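Long-range contacts in glycine cleavage system H protein 1 (Mycobacterium marinum, PDB 3TZU), which probably shuttles the methylamine group of glycine from the P protein to the T protein of the glycine cleavage system, using a covalently bound lipoyl cofactor: residues Leu51-Leu56 and Glu71-Lys76; Gly66-Glu71 and Asp80-Ala85. All blocks are in the same frame, centred on the assembly; numbering follows the deposited sequence.

Contact 1 (Leu51-Leu56 and Glu71-Lys76); sequences LVFVQL and EVESTK. With EDO (1,2-ethanediol), chain F.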
ATOM      1  N   LEU A  51      -7.139  -8.175   4.139  1.00 28.34           N
ATOM      2  CA  LEU A  51      -6.635  -8.028   5.496  1.00 27.25           C
ATOM      3  C   LEU A  51      -6.765  -9.330   6.339  1.00 27.52           C
ATOM      4  O   LEU A  51      -7.822  -9.962   6.355  1.00 28.22           O
ATOM      5  CB  LEU A  51      -7.376  -6.897   6.174  1.00 27.68           C
ATOM      6  CG  LEU A  51      -7.161  -5.516   5.532  1.00 27.54           C
ATOM      7  CD1 LEU A  51      -7.755  -4.401   6.390  1.00 27.55           C
ATOM      8  CD2 LEU A  51      -5.684  -5.206   5.308  1.00 26.87           C
ATOM      9  N   VAL A  52      -5.681  -9.718   7.027  1.00 25.85           N
ATOM     10  CA  VAL A  52      -5.694 -10.933   7.834  1.00 26.65           C
ATOM     11  C   VAL A  52      -5.402 -10.722   9.323  1.00 26.34           C
ATOM     12  O   VAL A  52      -5.816 -11.533  10.141  1.00 28.07           O
ATOM     13  CB  VAL A  52      -4.813 -12.041   7.226  1.00 26.68           C
ATOM     14  CG1 VAL A  52      -5.448 -12.509   5.926  1.00 27.32           C
ATOM     15  CG2 VAL A  52      -3.384 -11.555   6.990  1.00 25.07           C
ATOM     16  N   PHE A  53      -4.735  -9.629   9.682  1.00 24.86           N
ATOM     17  CA  PHE A  53      -4.379  -9.384  11.088  1.00 24.44           C
ATOM     18  C   PHE A  53      -4.289  -7.893  11.346  1.00 23.77           C
ATOM     19  O   PHE A  53      -3.853  -7.130  10.479  1.00 22.32           O
ATOM     20  CB  PHE A  53      -3.051 -10.078  11.422  1.00 23.91           C
ATOM     21  CG  PHE A  53      -2.540  -9.819  12.821  1.00 23.64           C
ATOM     22  CD1 PHE A  53      -3.190 -10.347  13.930  1.00 24.92           C
ATOM     23  CD2 PHE A  53      -1.374  -9.106  13.017  1.00 22.53           C
ATOM     24  CE1 PHE A  53      -2.718 -10.117  15.212  1.00 25.29           C
ATOM     25  CE2 PHE A  53      -0.893  -8.873  14.302  1.00 23.06           C
ATOM     26  CZ  PHE A  53      -1.557  -9.382  15.400  1.00 24.25           C
ATOM     27  N   VAL A  54      -4.742  -7.493  12.535  1.00 24.90           N
ATOM     28  CA  VAL A  54      -4.771  -6.103  12.951  1.00 25.16           C
ATOM     29  C   VAL A  54      -4.347  -6.061  14.414  1.00 27.15           C
ATOM     30  O   VAL A  54      -4.810  -6.891  15.223  1.00 29.12           O
ATOM     31  CB  VAL A  54      -6.169  -5.468  12.785  1.00 25.48           C
ATOM     32  CG1 VAL A  54      -6.163  -4.051  13.324  1.00 25.06           C
ATOM     33  CG2 VAL A  54      -6.619  -5.483  11.320  1.00 24.72           C
ATOM     34  N   GLN A  55      -3.443  -5.124  14.727  1.00 27.67           N
ATOM     35  CA  GLN A  55      -2.880  -4.930  16.068  1.00 29.38           C
ATOM     36  C   GLN A  55      -3.084  -3.488  16.444  1.00 28.45           C
ATOM     37  O   GLN A  55      -2.642  -2.586  15.753  1.00 26.08           O
ATOM     38  CB  GLN A  55      -1.381  -5.300  16.063  1.00 30.94           C
ATOM     39  CG  GLN A  55      -0.589  -4.997  17.326  1.00 33.01           C
ATOM     40  CD  GLN A  55       0.468  -6.064  17.607  1.00 35.71           C
ATOM     41  OE1 GLN A  55       0.360  -6.795  18.605  1.00 38.11           O
ATOM     42  NE2 GLN A  55       1.460  -6.206  16.706  1.00 35.61           N
ATOM     43  N   LEU A  56      -3.782  -3.275  17.549  1.00 30.12           N
ATOM     44  CA  LEU A  56      -4.163  -1.931  17.963  1.00 30.59           C
ATOM     45  C   LEU A  56      -3.495  -1.592  19.256  1.00 31.57           C
ATOM     46  O   LEU A  56      -3.056  -2.471  19.977  1.00 33.57           O
ATOM     47  CB  LEU A  56      -5.682  -1.823  18.117  1.00 31.66           C
ATOM     48  CG  LEU A  56      -6.407  -2.188  16.815  1.00 31.16           C
ATOM     49  CD1 LEU A  56      -7.904  -2.268  17.063  1.00 33.01           C
ATOM     50  CD2 LEU A  56      -6.097  -1.195  15.705  1.00 28.86           C
ATOM     51  N   GLU A  71      -0.492  -2.006  13.800  1.00 25.25           N
ATOM     52  CA  GLU A  71      -0.350  -2.487  12.419  1.00 23.83           C
ATOM     53  C   GLU A  71      -1.614  -3.082  11.776  1.00 22.11           C
ATOM     54  O   GLU A  71      -2.504  -3.587  12.450  1.00 22.29           O
ATOM     55  CB  GLU A  71       0.840  -3.479  12.274  1.00 24.85           C
ATOM     56  CG  GLU A  71       0.697  -4.799  12.972  1.00 26.36           C
ATOM     57  CD  GLU A  71       1.756  -5.842  12.571  1.00 27.56           C
ATOM     58  OE1 GLU A  71       2.956  -5.597  12.895  1.00 28.67           O
ATOM     59  OE2 GLU A  71       1.386  -6.928  11.982  1.00 26.36           O
ATOM     60  N   VAL A  72      -1.672  -2.970  10.453  1.00 20.10           N
ATOM     61  CA  VAL A  72      -2.611  -3.705   9.635  1.00 19.68           C
ATOM     62  C   VAL A  72      -1.820  -4.591   8.719  1.00 18.96           C
ATOM     63  O   VAL A  72      -0.778  -4.208   8.219  1.00 18.60           O
ATOM     64  CB  VAL A  72      -3.543  -2.768   8.844  1.00 19.40           C
ATOM     65  CG1 VAL A  72      -4.469  -2.042   9.828  1.00 20.11           C
ATOM     66  CG2 VAL A  72      -2.730  -1.760   8.037  1.00 18.51           C
ATOM     67  N   GLU A  73      -2.323  -5.782   8.465  1.00 19.22           N
ATOM     68  CA  GLU A  73      -1.561  -6.754   7.730  1.00 19.05           C
ATOM     69  C   GLU A  73      -2.418  -7.601   6.804  1.00 19.77           C
ATOM     70  O   GLU A  73      -3.467  -8.046   7.196  1.00 20.72           O
ATOM     71  CB  GLU A  73      -0.780  -7.624   8.707  1.00 19.24           C
ATOM     72  CG  GLU A  73      -0.068  -8.796   8.078  1.00 19.66           C
ATOM     73  CD  GLU A  73       0.738  -9.602   9.091  1.00 20.35           C
ATOM     74  OE1 GLU A  73       0.600  -9.336  10.301  1.00 20.18           O
ATOM     75  OE2 GLU A  73       1.498 -10.509   8.656  1.00 21.04           O
ATOM     76  N   SER A  74      -1.933  -7.809   5.576  1.00 19.88           N
ATOM     77  CA  SER A  74      -2.574  -8.643   4.578  1.00 21.05           C
ATOM     78  C   SER A  74      -1.710  -9.836   4.377  1.00 21.86           C
ATOM     79  O   SER A  74      -0.653  -9.933   4.987  1.00 21.44           O
ATOM     80  CB  SER A  74      -2.729  -7.908   3.232  1.00 20.90           C
ATOM     81  OG  SER A  74      -1.471  -7.514   2.679  1.00 20.14           O
ATOM     82  N   THR A  75      -2.146 -10.749   3.508  1.00 23.31           N
ATOM     83  CA  THR A  75      -1.315 -11.884   3.159  1.00 24.52           C
ATOM     84  C   THR A  75       0.018 -11.456   2.531  1.00 24.26           C
ATOM     85  O   THR A  75       0.934 -12.226   2.531  1.00 24.90           O
ATOM     86  CB  THR A  75      -2.039 -12.858   2.203  1.00 26.42           C
ATOM     87  OG1 THR A  75      -2.524 -12.129   1.072  1.00 26.62           O
ATOM     88  CG2 THR A  75      -3.219 -13.531   2.904  1.00 27.40           C
ATOM     89  N   LYS A  76       0.150 -10.238   2.028  1.00 23.97           N
ATOM     90  CA  LYS A  76       1.399  -9.828   1.361  1.00 24.65           C
ATOM     91  C   LYS A  76       2.104  -8.601   1.967  1.00 23.03           C
ATOM     92  O   LYS A  76       3.228  -8.332   1.618  1.00 23.12           O
ATOM     93  CB  LYS A  76       1.110  -9.545  -0.109  1.00 26.70           C
ATOM     94  CG  LYS A  76       0.240  -8.304  -0.319  1.00 27.32           C
ATOM     95  CD  LYS A  76       0.137  -7.877  -1.794  1.00 29.92           C
ATOM     96  CE  LYS A  76      -0.285  -6.381  -1.936  1.00 30.02           C
ATOM     97  NZ  LYS A  76       0.780  -5.569  -2.625  1.00 31.17           N
TER
HETATM   98  C1  EDO F 135       1.828  -2.148  -2.637  1.00 43.33           C
HETATM   99  O1  EDO F 135       1.994  -3.540  -2.965  1.00 43.33           O
HETATM  100  C2  EDO F 135       1.853  -1.980  -1.123  1.00 42.56           C
HETATM  101  O2  EDO F 135       1.126  -3.075  -0.565  1.00 42.35           O
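Residues L51-L56 and E71-K76 meet as neighbouring antiparallel strands, their axes 4.5 Å apart at closest and 157° from parallel, with F53 opposite E73 and Q55 opposite E71 in hydrogen-bonded pairs. A classic beta bulge interrupts this ladder: the register slips by one residue between L51 and F53, and the backbone N of both V52 and F53 point to one acceptor. V52 N lies 2.8 Å from E73 O in its carbonyl plane. F53 N follows at 3.2 Å from the same E73 O, tilted out of that plane. The extra residue turns V52 to the side, where its CG2 rests 3.5 Å from S74 C and its CG1 touches T75 CG2.

On the face bearing F53, Q55, E71 and E73, an aromatic ring meets two acids. With CG anti to the backbone N (chi1 176°), the F53 ring lies along this face, and its CD2 is 3.4 Å from E73 OE1. E71 OE2 comes to the ring edge, in plane, 3.7 Å from F53 CD2; its carboxylate stands 75° to the ring. The E71 side chain also crosses Q55 at a slant, CG against CB. The other face is apolar: V54 CG2 meets V72 CG1 at 4.3 Å, and L51 and V54 continue onto P100 and I103 of the same chain.

Beyond the strand, S74 OG accepts from K76 N in an ST turn and is also hydrogen-bonded to L48 O; the turn leads into K76, the predicted lipoyl attachment site, here unmodified. The carboxylate oxygens E71 OE2 and E73 OE1 sit only 3.0 Å apart with no hydrogen bond between them, and two like charges this close would probably raise the proton affinity of one of them.

Contact 2 (Gly66-Glu71 and Asp80-Ala85); sequences GESCGE and DLIAPA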
ATOM      1  N   GLY A  66       2.432  10.941  14.621  1.00 29.71           N
ATOM      2  CA  GLY A  66       3.618  10.568  13.831  1.00 29.81           C
ATOM      3  C   GLY A  66       4.344   9.322  14.341  1.00 29.88           C
ATOM      4  O   GLY A  66       5.310   8.900  13.750  1.00 28.48           O
ATOM      5  N   GLU A  67       3.880   8.729  15.433  1.00 31.19           N
ATOM      6  CA  GLU A  67       4.529   7.536  15.963  1.00 33.13           C
ATOM      7  C   GLU A  67       3.719   6.303  15.596  1.00 32.49           C
ATOM      8  O   GLU A  67       2.501   6.321  15.533  1.00 32.00           O
ATOM      9  CB  GLU A  67       4.706   7.646  17.487  1.00 35.19           C
ATOM     10  CG  GLU A  67       4.993   6.317  18.226  1.00 36.35           C
ATOM     11  CD  GLU A  67       4.776   6.436  19.745  1.00 38.89           C
ATOM     12  OE1 GLU A  67       5.308   7.437  20.337  1.00 39.55           O
ATOM     13  OE2 GLU A  67       4.057   5.549  20.324  1.00 37.20           O
ATOM     14  N   SER A  68       4.423   5.224  15.345  1.00 34.67           N
ATOM     15  CA  SER A  68       3.818   3.954  15.012  1.00 35.21           C
ATOM     16  C   SER A  68       3.094   3.403  16.228  1.00 36.65           C
ATOM     17  O   SER A  68       3.709   3.230  17.263  1.00 38.27           O
ATOM     18  CB  SER A  68       4.923   3.004  14.589  1.00 36.07           C
ATOM     19  OG  SER A  68       4.352   1.881  13.979  1.00 38.51           O
ATOM     20  N   CYS A  69       1.793   3.164  16.131  1.00 37.30           N
ATOM     21  CA  CYS A  69       1.033   2.720  17.298  1.00 38.46           C
ATOM     22  C   CYS A  69       0.285   1.429  17.048  1.00 36.04           C
ATOM     23  O   CYS A  69      -0.579   1.075  17.832  1.00 41.58           O
ATOM     24  CB  CYS A  69       0.054   3.823  17.811  1.00 41.02           C
ATOM     25  SG  CYS A  69      -1.428   4.190  16.804  1.00 43.51           S
ATOM     26  N   GLY A  70       0.626   0.704  15.996  1.00 32.69           N
ATOM     27  CA  GLY A  70       0.021  -0.606  15.721  1.00 29.62           C
ATOM     28  C   GLY A  70       0.299  -1.048  14.301  1.00 26.75           C
ATOM     29  O   GLY A  70       1.232  -0.538  13.672  1.00 24.54           O
ATOM     30  N   GLU A  71      -0.492  -2.006  13.800  1.00 25.25           N
ATOM     31  CA  GLU A  71      -0.350  -2.487  12.419  1.00 23.83           C
ATOM     32  C   GLU A  71      -1.614  -3.082  11.776  1.00 22.11           C
ATOM     33  O   GLU A  71      -2.504  -3.587  12.450  1.00 22.29           O
ATOM     34  CB  GLU A  71       0.840  -3.479  12.274  1.00 24.85           C
ATOM     35  CG  GLU A  71       0.697  -4.799  12.972  1.00 26.36           C
ATOM     36  CD  GLU A  71       1.756  -5.842  12.571  1.00 27.56           C
ATOM     37  OE1 GLU A  71       2.956  -5.597  12.895  1.00 28.67           O
ATOM     38  OE2 GLU A  71       1.386  -6.928  11.982  1.00 26.36           O
ATOM     39  N   ASP A  80       2.674  -0.311   9.261  1.00 22.54           N
ATOM     40  CA  ASP A  80       2.517   0.393  10.535  1.00 23.36           C
ATOM     41  C   ASP A  80       1.414   1.444  10.519  1.00 23.40           C
ATOM     42  O   ASP A  80       1.295   2.211   9.576  1.00 23.14           O
ATOM     43  CB  ASP A  80       3.816   1.042  10.957  1.00 24.25           C
ATOM     44  CG  ASP A  80       4.846   0.042  11.373  1.00 25.16           C
ATOM     45  OD1 ASP A  80       4.491  -1.128  11.602  1.00 26.10           O
ATOM     46  OD2 ASP A  80       6.034   0.418  11.449  1.00 27.45           O
ATOM     47  N   LEU A  81       0.605   1.442  11.578  1.00 23.88           N
ATOM     48  CA  LEU A  81      -0.335   2.490  11.816  1.00 24.92           C
ATOM     49  C   LEU A  81       0.485   3.659  12.386  1.00 25.25           C
ATOM     50  O   LEU A  81       1.329   3.461  13.231  1.00 28.26           O
ATOM     51  CB  LEU A  81      -1.452   1.983  12.741  1.00 25.93           C
ATOM     52  CG  LEU A  81      -2.345   0.913  12.066  1.00 26.42           C
ATOM     53  CD1 LEU A  81      -3.410   0.340  13.008  1.00 27.41           C
ATOM     54  CD2 LEU A  81      -3.009   1.473  10.803  1.00 26.18           C
ATOM     55  N   ILE A  82       0.307   4.849  11.843  1.00 24.50           N
ATOM     56  CA  ILE A  82       1.032   6.045  12.265  1.00 24.42           C
ATOM     57  C   ILE A  82      -0.057   6.984  12.791  1.00 23.78           C
ATOM     58  O   ILE A  82      -0.936   7.376  12.045  1.00 23.35           O
ATOM     59  CB  ILE A  82       1.778   6.720  11.089  1.00 24.51           C
ATOM     60  CG1 ILE A  82       2.676   5.719  10.361  1.00 24.37           C
ATOM     61  CG2 ILE A  82       2.618   7.885  11.580  1.00 25.60           C
ATOM     62  CD1 ILE A  82       3.803   5.173  11.210  1.00 24.98           C
ATOM     63  N   ALA A  83       0.004   7.286  14.082  1.00 23.62           N
ATOM     64  CA  ALA A  83      -0.991   8.092  14.787  1.00 24.00           C
ATOM     65  C   ALA A  83      -1.174   9.465  14.135  1.00 23.67           C
ATOM     66  O   ALA A  83      -0.220  10.217  14.016  1.00 23.84           O
ATOM     67  CB  ALA A  83      -0.559   8.269  16.246  1.00 24.83           C
ATOM     68  N   PRO A  84      -2.390   9.785  13.682  1.00 23.41           N
ATOM     69  CA  PRO A  84      -2.623  11.128  13.166  1.00 24.03           C
ATOM     70  C   PRO A  84      -2.635  12.201  14.271  1.00 25.33           C
ATOM     71  O   PRO A  84      -2.497  13.393  13.973  1.00 25.11           O
ATOM     72  CB  PRO A  84      -4.022  11.025  12.534  1.00 23.88           C
ATOM     73  CG  PRO A  84      -4.224   9.587  12.285  1.00 23.11           C
ATOM     74  CD  PRO A  84      -3.527   8.898  13.406  1.00 23.16           C
ATOM     75  N   ALA A  85      -2.787  11.759  15.527  1.00 26.32           N
ATOM     76  CA  ALA A  85      -2.995  12.670  16.668  1.00 28.04           C
ATOM     77  C   ALA A  85      -2.321  12.115  17.913  1.00 29.03           C
ATOM     78  O   ALA A  85      -2.243  10.906  18.102  1.00 28.68           O
ATOM     79  CB  ALA A  85      -4.490  12.871  16.907  1.00 28.33           C
TER
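L81 lies against the backbone of G70 and E71, its CB 3.8 Å from G70 O and its CD1 3.8 Å from E71 N. Having no side chain, G70 presents bare main chain to this leucine, whose CG stands anti to its own carbonyl carbon (chi1 -68°), which carries CG and CD1 over the E71 backbone. The L81 backbone is held at both ends: its N donates to G70 O at 2.9 Å, from well above the carbonyl plane, while its O accepts from C69 N. S68 CA also brings its hydrogen to L81 O, over a CA-O distance of 3.1 Å. The same L81 side chain also packs on L56 and L113, in the interior of the lipoyl-type domain.

These strands, 68-74 and 77-82, form the beta hairpin that in lipoyl domains carries the modified lysine at its turn; this contact joins the hairpin's arms at the end remote from that turn. Past the strand ends the pairing persists through A83, whose N bonds to E67 O at 3.0 Å and whose O receives G66 N. A83 CB points toward the other segment, touching E67 O and C69 SG. G66, with a positive phi, turns its carbonyl group against the I82 methyl CG2, 3.6 Å from G66 C. On the same face as I82, S68 OG packs 3.2 Å from D80 CB and makes a weak hydrogen bond to L81 O.

In the fold
Strand 68-74 is the middle strand of a three-stranded antiparallel sheet, and each contact uses one of its edges: contact 1 joins it to strand 51-55, contact 2 to strand 77-82. Both contain E71, and they meet in the interior, where L81 CD2 packs 3.9 Å from V72 CG1 and L56 adds to the same apolar layer. Both are partly buried, but contact 2 lies nearer the centre of the chain. Contact 1 combines an apolar inner face with an acidic, aromatic outer one, and its strand 68-74 runs on to the predicted lipoyl site; contact 2, away from that site, sets a leucine and an alanine directly against main chain that includes glycine.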